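Local coordinates for protein aminoacyl-histidine dipeptidase (Vibrio alginolyticus, PDB 3MRU) that probably hydrolyses dipeptides, among them aminoacyl-histidine substrates of the carnosine type, as a zinc-dependent metallopeptidase of the M20C family, at residues 415-419 against 478-482; 229-233 against 351-355; 339-343 against 404-408; 184-190 against 365-371. Residues are numbered along the deposited sequence.

Contact 1. Residues 415-419 against 478-482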
# COMPACT_ATOMS: atom_id res chain seq x y z
N PHE A 415 -12.96 -7.01 -19.35
CA PHE A 415 -12.40 -5.69 -19.25
C PHE A 415 -11.30 -5.52 -20.27
O PHE A 415 -11.26 -4.54 -21.00
CB PHE A 415 -11.86 -5.45 -17.85
CG PHE A 415 -11.36 -4.06 -17.62
CD1 PHE A 415 -10.17 -3.62 -18.18
CD2 PHE A 415 -12.09 -3.18 -16.84
CE1 PHE A 415 -9.73 -2.35 -17.98
CE2 PHE A 415 -11.65 -1.90 -16.62
CZ PHE A 415 -10.47 -1.48 -17.20
N ARG A 416 -10.42 -6.50 -20.33
CA ARG A 416 -9.26 -6.44 -21.21
C ARG A 416 -9.73 -6.31 -22.65
O ARG A 416 -9.21 -5.48 -23.42
CB ARG A 416 -8.42 -7.71 -21.04
CG ARG A 416 -6.97 -7.53 -21.40
CD ARG A 416 -6.15 -8.65 -20.81
NE ARG A 416 -4.75 -8.23 -20.63
CZ ARG A 416 -3.77 -8.99 -20.15
NH1 ARG A 416 -2.55 -8.48 -20.04
NH2 ARG A 416 -4.00 -10.25 -19.79
N ASP A 417 -10.73 -7.12 -23.00
CA ASP A 417 -11.21 -7.20 -24.37
C ASP A 417 -12.27 -6.15 -24.73
O ASP A 417 -12.41 -5.78 -25.89
CB ASP A 417 -11.67 -8.63 -24.71
CG ASP A 417 -10.52 -9.50 -25.26
OD1 ASP A 417 -9.34 -9.28 -24.89
OD2 ASP A 417 -10.81 -10.40 -26.08
N MET A 418 -12.97 -5.66 -23.72
CA MET A 418 -13.91 -4.56 -23.89
C MET A 418 -13.21 -3.20 -24.01
O MET A 418 -13.73 -2.27 -24.61
CB MET A 418 -14.94 -4.60 -22.75
CG MET A 418 -15.66 -3.30 -22.46
SD MET A 418 -14.54 -2.01 -21.88
CE MET A 418 -14.04 -2.64 -20.27
N TYR A 419 -12.03 -3.08 -23.42
CA TYR A 419 -11.23 -1.86 -23.48
C TYR A 419 -10.55 -1.86 -24.83
O TYR A 419 -10.33 -0.81 -25.43
CB TYR A 419 -10.17 -1.92 -22.38
CG TYR A 419 -9.31 -0.70 -22.15
CD1 TYR A 419 -9.53 0.13 -21.05
CD2 TYR A 419 -8.24 -0.40 -22.99
CE1 TYR A 419 -8.72 1.25 -20.81
CE2 TYR A 419 -7.43 0.72 -22.76
CZ TYR A 419 -7.67 1.53 -21.66
OH TYR A 419 -6.89 2.64 -21.43
N GLN A 478 -15.88 3.16 -20.15
CA GLN A 478 -15.70 1.74 -19.87
C GLN A 478 -16.55 1.29 -18.71
O GLN A 478 -17.02 0.15 -18.68
CB GLN A 478 -14.25 1.38 -19.62
CG GLN A 478 -13.44 2.55 -19.21
CD GLN A 478 -11.97 2.25 -19.32
OE1 GLN A 478 -11.55 1.13 -19.01
NE2 GLN A 478 -11.18 3.23 -19.78
N MET A 479 -16.79 2.19 -17.76
CA MET A 479 -17.66 1.84 -16.66
C MET A 479 -19.01 1.44 -17.25
O MET A 479 -19.69 0.55 -16.73
CB MET A 479 -17.78 3.01 -15.69
CG MET A 479 -17.68 2.64 -14.18
SD MET A 479 -19.22 2.08 -13.38
CE MET A 479 -19.21 0.34 -13.81
N VAL A 480 -19.38 2.07 -18.36
CA VAL A 480 -20.61 1.69 -19.06
C VAL A 480 -20.40 0.47 -19.92
O VAL A 480 -21.14 -0.51 -19.80
CB VAL A 480 -21.14 2.80 -19.98
CG1 VAL A 480 -22.13 2.21 -20.95
CG2 VAL A 480 -21.77 3.91 -19.17
N ALA A 481 -19.39 0.55 -20.79
CA ALA A 481 -19.07 -0.50 -21.74
C ALA A 481 -19.17 -1.84 -21.06
O ALA A 481 -19.95 -2.70 -21.50
CB ALA A 481 -17.71 -0.29 -22.30
N LEU A 482 -18.43 -2.03 -19.97
CA LEU A 482 -18.48 -3.34 -19.35
C LEU A 482 -19.80 -3.67 -18.66
O LEU A 482 -20.33 -4.75 -18.88
CB LEU A 482 -17.25 -3.67 -18.49
CG LEU A 482 -16.68 -2.80 -17.39
CD1 LEU A 482 -17.55 -2.77 -16.16
CD2 LEU A 482 -15.38 -3.43 -17.05

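Contact 2. Residues 229-233 against 351-355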
# COMPACT_ATOMS: atom_id res chain seq x y z
N GLY A 229 19.66 -2.50 -2.25
CA GLY A 229 20.30 -3.11 -1.10
C GLY A 229 19.58 -2.78 0.18
O GLY A 229 18.84 -1.81 0.24
N ASN A 230 19.79 -3.59 1.21
CA ASN A 230 19.15 -3.38 2.50
C ASN A 230 20.29 -3.11 3.47
O ASN A 230 21.04 -4.01 3.86
CB ASN A 230 18.30 -4.62 2.85
CG ASN A 230 17.66 -4.54 4.23
OD1 ASN A 230 16.44 -4.62 4.34
ND2 ASN A 230 18.47 -4.43 5.27
N ALA A 231 20.42 -1.84 3.83
CA ALA A 231 21.48 -1.35 4.72
C ALA A 231 21.70 -2.24 5.97
O ALA A 231 22.85 -2.55 6.32
CB ALA A 231 21.18 0.09 5.12
N ASN A 232 20.60 -2.65 6.60
CA ASN A 232 20.61 -3.47 7.81
C ASN A 232 21.36 -4.72 7.57
O ASN A 232 22.20 -5.11 8.36
CB ASN A 232 19.20 -3.85 8.23
CG ASN A 232 18.49 -2.74 8.99
OD1 ASN A 232 19.11 -2.06 9.80
ND2 ASN A 232 17.19 -2.58 8.75
N LYS A 233 21.04 -5.35 6.45
CA LYS A 233 21.55 -6.69 6.16
C LYS A 233 23.00 -6.66 5.73
O LYS A 233 23.78 -7.53 6.09
CB LYS A 233 20.65 -7.42 5.16
CG LYS A 233 19.31 -7.76 5.75
CD LYS A 233 18.97 -9.22 5.55
CE LYS A 233 19.90 -10.18 6.30
NZ LYS A 233 19.62 -11.62 5.95
N ASN A 351 10.83 -7.30 4.28
CA ASN A 351 11.83 -6.27 4.37
C ASN A 351 12.20 -6.15 5.82
O ASN A 351 11.36 -5.81 6.62
CB ASN A 351 11.24 -4.96 3.84
CG ASN A 351 12.16 -3.75 4.05
OD1 ASN A 351 11.73 -2.62 3.87
ND2 ASN A 351 13.41 -3.99 4.43
N VAL A 352 13.45 -6.48 6.16
CA VAL A 352 13.99 -6.16 7.48
C VAL A 352 14.35 -4.67 7.42
O VAL A 352 15.48 -4.29 7.04
CB VAL A 352 15.21 -7.03 7.84
CG1 VAL A 352 15.95 -6.43 9.03
CG2 VAL A 352 14.77 -8.46 8.13
N GLY A 353 13.37 -3.85 7.81
CA GLY A 353 13.41 -2.41 7.62
C GLY A 353 13.99 -1.54 8.74
O GLY A 353 14.55 -0.48 8.46
N VAL A 354 13.84 -1.96 10.00
CA VAL A 354 14.27 -1.13 11.14
C VAL A 354 14.99 -1.94 12.23
O VAL A 354 14.49 -2.96 12.71
CB VAL A 354 13.07 -0.36 11.81
CG1 VAL A 354 13.59 0.72 12.71
CG2 VAL A 354 12.16 0.25 10.79
N ILE A 355 16.16 -1.47 12.62
CA ILE A 355 16.82 -2.06 13.77
C ILE A 355 17.22 -0.96 14.72
O ILE A 355 17.77 0.06 14.30
CB ILE A 355 18.01 -2.94 13.37
CG1 ILE A 355 17.52 -4.08 12.48
CG2 ILE A 355 18.74 -3.47 14.63
CD1 ILE A 355 18.62 -4.84 11.75

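Contact 3. Residues 339-343 against 404-408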
# COMPACT_ATOMS: atom_id res chain seq x y z
N SER A 339 5.50 -14.90 -8.76
CA SER A 339 4.21 -15.53 -9.05
C SER A 339 4.29 -16.22 -10.36
O SER A 339 4.92 -15.70 -11.29
CB SER A 339 3.07 -14.51 -9.12
OG SER A 339 1.85 -15.16 -9.46
N ASP A 340 3.63 -17.37 -10.45
CA ASP A 340 3.60 -18.09 -11.73
C ASP A 340 2.30 -17.84 -12.47
O ASP A 340 2.24 -17.96 -13.69
CB ASP A 340 3.91 -19.59 -11.58
CG ASP A 340 3.24 -20.22 -10.37
OD1 ASP A 340 3.88 -21.13 -9.76
OD2 ASP A 340 2.09 -19.79 -10.02
N GLU A 341 1.26 -17.47 -11.73
CA GLU A 341 0.01 -17.14 -12.39
C GLU A 341 0.13 -15.88 -13.22
O GLU A 341 -0.54 -15.76 -14.24
CB GLU A 341 -1.14 -17.07 -11.41
CG GLU A 341 -2.45 -17.15 -12.11
CD GLU A 341 -3.48 -17.86 -11.29
OE1 GLU A 341 -4.39 -18.50 -11.89
OE2 GLU A 341 -3.37 -17.78 -10.04
N VAL A 342 0.98 -14.94 -12.82
CA VAL A 342 1.18 -13.74 -13.62
C VAL A 342 2.51 -13.09 -13.97
O VAL A 342 2.87 -12.03 -13.43
CB VAL A 342 0.43 -12.54 -12.99
CG1 VAL A 342 0.46 -11.34 -13.93
CG2 VAL A 342 -0.99 -12.91 -12.66
N GLU A 343 3.24 -13.74 -14.87
CA GLU A 343 4.08 -13.02 -15.83
C GLU A 343 4.98 -12.03 -15.05
O GLU A 343 4.88 -10.83 -15.25
CB GLU A 343 3.27 -12.24 -16.91
CG GLU A 343 2.07 -13.01 -17.58
CD GLU A 343 0.78 -12.16 -17.77
OE1 GLU A 343 -0.34 -12.68 -17.54
OE2 GLU A 343 0.87 -10.96 -18.16
N LYS A 404 -5.40 -12.50 -4.35
CA LYS A 404 -4.69 -13.34 -5.31
C LYS A 404 -5.20 -13.16 -6.73
O LYS A 404 -6.39 -13.27 -6.98
CB LYS A 404 -4.64 -14.82 -4.87
CG LYS A 404 -5.79 -15.76 -5.33
CD LYS A 404 -5.70 -17.15 -4.68
CE LYS A 404 -5.82 -17.02 -3.15
NZ LYS A 404 -6.07 -18.30 -2.42
N PRO A 405 -4.29 -12.87 -7.67
CA PRO A 405 -4.69 -12.70 -9.07
C PRO A 405 -5.01 -14.02 -9.81
O PRO A 405 -4.16 -14.90 -9.93
CB PRO A 405 -3.49 -11.99 -9.69
CG PRO A 405 -2.32 -12.39 -8.87
CD PRO A 405 -2.84 -12.68 -7.48
N ASP A 406 -6.24 -14.14 -10.28
CA ASP A 406 -6.67 -15.25 -11.13
C ASP A 406 -6.57 -14.88 -12.61
O ASP A 406 -7.31 -14.01 -13.09
CB ASP A 406 -8.10 -15.67 -10.79
CG ASP A 406 -8.68 -16.65 -11.80
OD1 ASP A 406 -7.95 -17.58 -12.24
OD2 ASP A 406 -9.88 -16.47 -12.16
N ALA A 407 -5.68 -15.56 -13.33
CA ALA A 407 -5.45 -15.26 -14.73
C ALA A 407 -6.61 -15.67 -15.64
O ALA A 407 -7.17 -16.76 -15.51
CB ALA A 407 -4.22 -15.96 -15.23
N ASP A 408 -6.95 -14.74 -16.52
CA ASP A 408 -8.14 -14.81 -17.37
C ASP A 408 -9.40 -15.24 -16.62
O ASP A 408 -10.19 -16.06 -17.10
CB ASP A 408 -7.93 -15.63 -18.65
CG ASP A 408 -8.32 -14.85 -19.90
OD1 ASP A 408 -8.16 -13.60 -19.90
OD2 ASP A 408 -8.76 -15.48 -20.89

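Contact 4. Residues 184-190 against 365-371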
# COMPACT_ATOMS: atom_id res chain seq x y z
N CYS A 184 -3.56 -7.69 -5.23
CA CYS A 184 -2.58 -6.99 -4.38
C CYS A 184 -2.06 -7.87 -3.25
O CYS A 184 -2.59 -8.94 -2.97
CB CYS A 184 -3.16 -5.68 -3.84
SG CYS A 184 -4.55 -5.92 -2.77
N ALA A 185 -1.02 -7.37 -2.59
CA ALA A 185 -0.41 -8.05 -1.46
C ALA A 185 -1.08 -7.72 -0.14
O ALA A 185 -1.45 -6.57 0.12
CB ALA A 185 1.08 -7.69 -1.39
N GLY A 186 -1.23 -8.73 0.70
CA GLY A 186 -1.58 -8.53 2.10
C GLY A 186 -0.29 -8.15 2.79
O GLY A 186 0.73 -7.95 2.14
N GLY A 187 -0.33 -8.02 4.11
CA GLY A 187 0.90 -7.75 4.82
C GLY A 187 0.80 -8.12 6.27
O GLY A 187 -0.29 -8.47 6.74
N ILE A 188 1.92 -8.05 6.99
CA ILE A 188 1.91 -8.21 8.42
C ILE A 188 3.22 -7.71 9.03
O ILE A 188 4.30 -7.96 8.49
CB ILE A 188 1.69 -9.66 8.77
CG1 ILE A 188 1.42 -9.82 10.26
CG2 ILE A 188 2.85 -10.49 8.28
CD1 ILE A 188 2.57 -9.77 11.19
N ASP A 189 3.10 -6.98 10.14
CA ASP A 189 4.25 -6.42 10.81
C ASP A 189 4.78 -7.48 11.70
O ASP A 189 4.02 -8.14 12.38
CB ASP A 189 3.84 -5.25 11.70
CG ASP A 189 3.15 -4.11 10.93
OD1 ASP A 189 3.71 -3.65 9.90
OD2 ASP A 189 2.05 -3.67 11.35
N GLY A 190 6.10 -7.64 11.69
CA GLY A 190 6.81 -8.52 12.63
C GLY A 190 7.84 -7.79 13.47
O GLY A 190 8.37 -6.74 13.07
N LEU A 365 12.67 -4.97 13.39
CA LEU A 365 11.33 -4.83 12.83
C LEU A 365 11.29 -5.03 11.33
O LEU A 365 12.13 -4.49 10.59
CB LEU A 365 10.79 -3.43 13.11
CG LEU A 365 9.90 -3.12 14.30
CD1 LEU A 365 10.51 -3.58 15.61
CD2 LEU A 365 9.67 -1.63 14.31
N CYS A 366 10.26 -5.75 10.89
CA CYS A 366 10.13 -6.14 9.50
C CYS A 366 8.68 -6.34 9.07
O CYS A 366 7.77 -6.43 9.89
CB CYS A 366 10.96 -7.40 9.23
SG CYS A 366 10.20 -8.91 9.86
N LEU A 367 8.48 -6.41 7.76
CA LEU A 367 7.13 -6.40 7.22
C LEU A 367 7.00 -7.37 6.05
O LEU A 367 7.59 -7.17 4.99
CB LEU A 367 6.73 -4.98 6.81
CG LEU A 367 5.44 -4.77 6.02
CD1 LEU A 367 4.24 -5.17 6.82
CD2 LEU A 367 5.31 -3.33 5.62
N ILE A 368 6.22 -8.42 6.25
CA ILE A 368 6.05 -9.43 5.23
C ILE A 368 4.88 -9.02 4.37
O ILE A 368 3.82 -8.63 4.88
CB ILE A 368 5.78 -10.82 5.84
CG1 ILE A 368 6.88 -11.18 6.83
CG2 ILE A 368 5.67 -11.86 4.75
CD1 ILE A 368 6.55 -12.34 7.77
N ARG A 369 5.08 -9.11 3.06
CA ARG A 369 4.02 -8.88 2.08
C ARG A 369 3.81 -10.14 1.28
O ARG A 369 4.74 -10.93 1.10
CB ARG A 369 4.44 -7.81 1.13
CG ARG A 369 4.53 -6.49 1.74
CD ARG A 369 5.09 -5.57 0.70
NE ARG A 369 5.31 -4.23 1.21
CZ ARG A 369 4.35 -3.43 1.65
NH1 ARG A 369 3.09 -3.86 1.67
NH2 ARG A 369 4.66 -2.23 2.09
N SER A 370 2.58 -10.32 0.80
CA SER A 370 2.24 -11.45 -0.04
C SER A 370 0.86 -11.30 -0.69
O SER A 370 -0.04 -10.68 -0.12
CB SER A 370 2.39 -12.76 0.73
OG SER A 370 2.05 -13.83 -0.12
N LEU A 371 0.71 -11.91 -1.87
CA LEU A 371 -0.57 -11.96 -2.58
C LEU A 371 -1.29 -13.18 -2.04
O LEU A 371 -2.45 -13.09 -1.65
CB LEU A 371 -0.38 -12.09 -4.08
CG LEU A 371 0.72 -11.31 -4.79
CD1 LEU A 371 0.77 -11.74 -6.24
CD2 LEU A 371 0.47 -9.83 -4.71

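Contact 1. Residues 415-419 against 478-482
Two helices of the M20 catalytic domain meet here through side chains alone: their local axes approach to 10.0 Å with 113° between the N-to-C directions, and the segments are closest at F415 with L482 and at Y419 with Q478. The apolar contacts form the middle. M418 points at the other helix and touches three residues, with SD 3.6 Å from A481 CB, and CE 3.6 Å from L482 CD2 and 4.1 Å from Q478 CB. Its long, flexible thioether fits the space left by the small methyl of A481. F415 adds its ring, CD2 lying 3.3 Å from L482 CD2, while L482 also reaches L170 of strand 168-171, so this interface continues into the layer of helix on sheet. The other group is polar against aromatic. Q478 OE1 sits 3.4 Å from F415 CZ and 3.0 Å from Y419 CD1, near the tyrosine ring plane at its edge. The C-H bonds of that edge carry a slight positive charge, which suits a carbonyl oxygen. The tyrosine hydroxyl looks elsewhere, making a weak hydrogen bond to E177. With no hydrogen bond or salt bridge between the helices, their association depends on excluding water from complementary, mostly apolar shapes.

Contact 2. Residues 229-233 against 351-355
A loop that turns into a helix at A231 lies over the extended chain of 351-355, the nearest CA atoms being those of N232 and V352 at 7.2 Å. The strand is not regular: G353 and V354 both face L365 of the neighbouring strand, a classic beta bulge, and G353 takes a helix-like backbone angle pair (-91/-32). The bulge shifts the alternation of side chains, so that V352 and I355, three positions apart, both point toward the helix while V354 points away. N232 lies between them. Its ND2 donates to V352 O (3.0 Å, 167°), a nearly linear bond to a strand carbonyl, and its OD1 rests 3.4 Å from I355 CD1. Asparagine suits the spot because it is short enough to stay in the buried interface yet supplies a donor. N230 occupies the N-cap position, where this residue type is common, and its side chain points at the strand near N351 and V352. V352 and I355 also pack on V364 of the adjacent strand 361-370. Helix 231-242 packed against a strand of a large sheet is the two-layer alpha/beta construction of the lid domain in M20 peptidases, the helix side belonging to the M20 dimerisation family region.

Contact 3. Residues 339-343 against 404-408
This is a loop-to-loop contact beside the connection between lid and catalytic domains: 339-343 is in the turn between lid strands 334-338 and 346-358, whereas the loop 404-408 links strand 393-400 to helix 410-420. K404 starts the second segment with its side chain leading away from the other loop and touching I372. P405 follows, buried, and provides the apolar part: its CB is 4.0 Å from V342 CG2, while its ring also meets L371. A rigid proline suits an irregular stretch with no regular hydrogen-bond pattern. Its carbonyl is less comfortably placed, for P405 O lies 3.0 Å from E341 OE2, two acceptors that cannot bond to each other as such. D406 adds another negative group, OD1 standing 3.7 Å from E341 OE1, like charges side by side. That is tolerable because both residues are exposed to solvent. The backbone under E341 and V342 is held within its own turn, where both amides make weak hydrogen bonds to S339 OG. A407 brings the chains closest, with 6.2 Å between its CA and E341 CA. Its small side chain lets the glutamate stem lie against it: E341 CG is 3.8 Å from A407 CB.

Contact 4. Residues 184-190 against 365-371
Six backbone hydrogen bonds join these antiparallel strands, two for each of three pairs. G186 N gives a very short bond to S370 O (2.4 Å), and S370 N returns one to G186 O (3.3 Å). I188 N and I368 O are 2.9 Å apart, I368 N and I188 O 3.0 Å; G190 N reaches C366 O at 2.7 Å, and C366 N reaches G190 O at 3.1 Å. The intervening residues use their outward edges: G187 and D189 bond to Y400 and S397, while L365 and L367 bond to V354 and N351. Both strands are therefore interior members of the large mixed sheet of the lid domain, packed on one face by helix 373-389. C366, I368 and I188 share that face with S370 and lie against the helix, as apolar residues should. Glycine fits at G190, where a CB would stand only 3.4 Å from C366 SG. The opposite face carries D189, L367 and R369. R369 NE is satisfied by S220 OG, D189 OD1 has a long, weak ion pair with R259, and G190 O accepts a weak hydrogen bond from R259. On the face with I188 and I368, S370 OG is hydrogen-bonded to I372 O, E347 O and T348 OG1.

In the fold
Contacts 2 and 4 belong to the same large sheet: their centres are 15 Å apart, and adjacent strands 346-358 and 361-370 bring them into direct touch, V354 O meeting L365 N at 2.8 Å. Contact 3, its centre 19 Å from that of contact 4, touches it where P405 packs on L371. Contact 1 lies in the catalytic domain, its centre 20 Å from contact 3 and 42 Å from contact 2, across the chain's centre. Along the sequence, contact 2 falls wholly between the two halves of contact 4, contact 3 interleaves with both, and contact 1 follows them all. The lid is thus an insertion: the chain leaves the catalytic domain to build it, then returns to complete that domain.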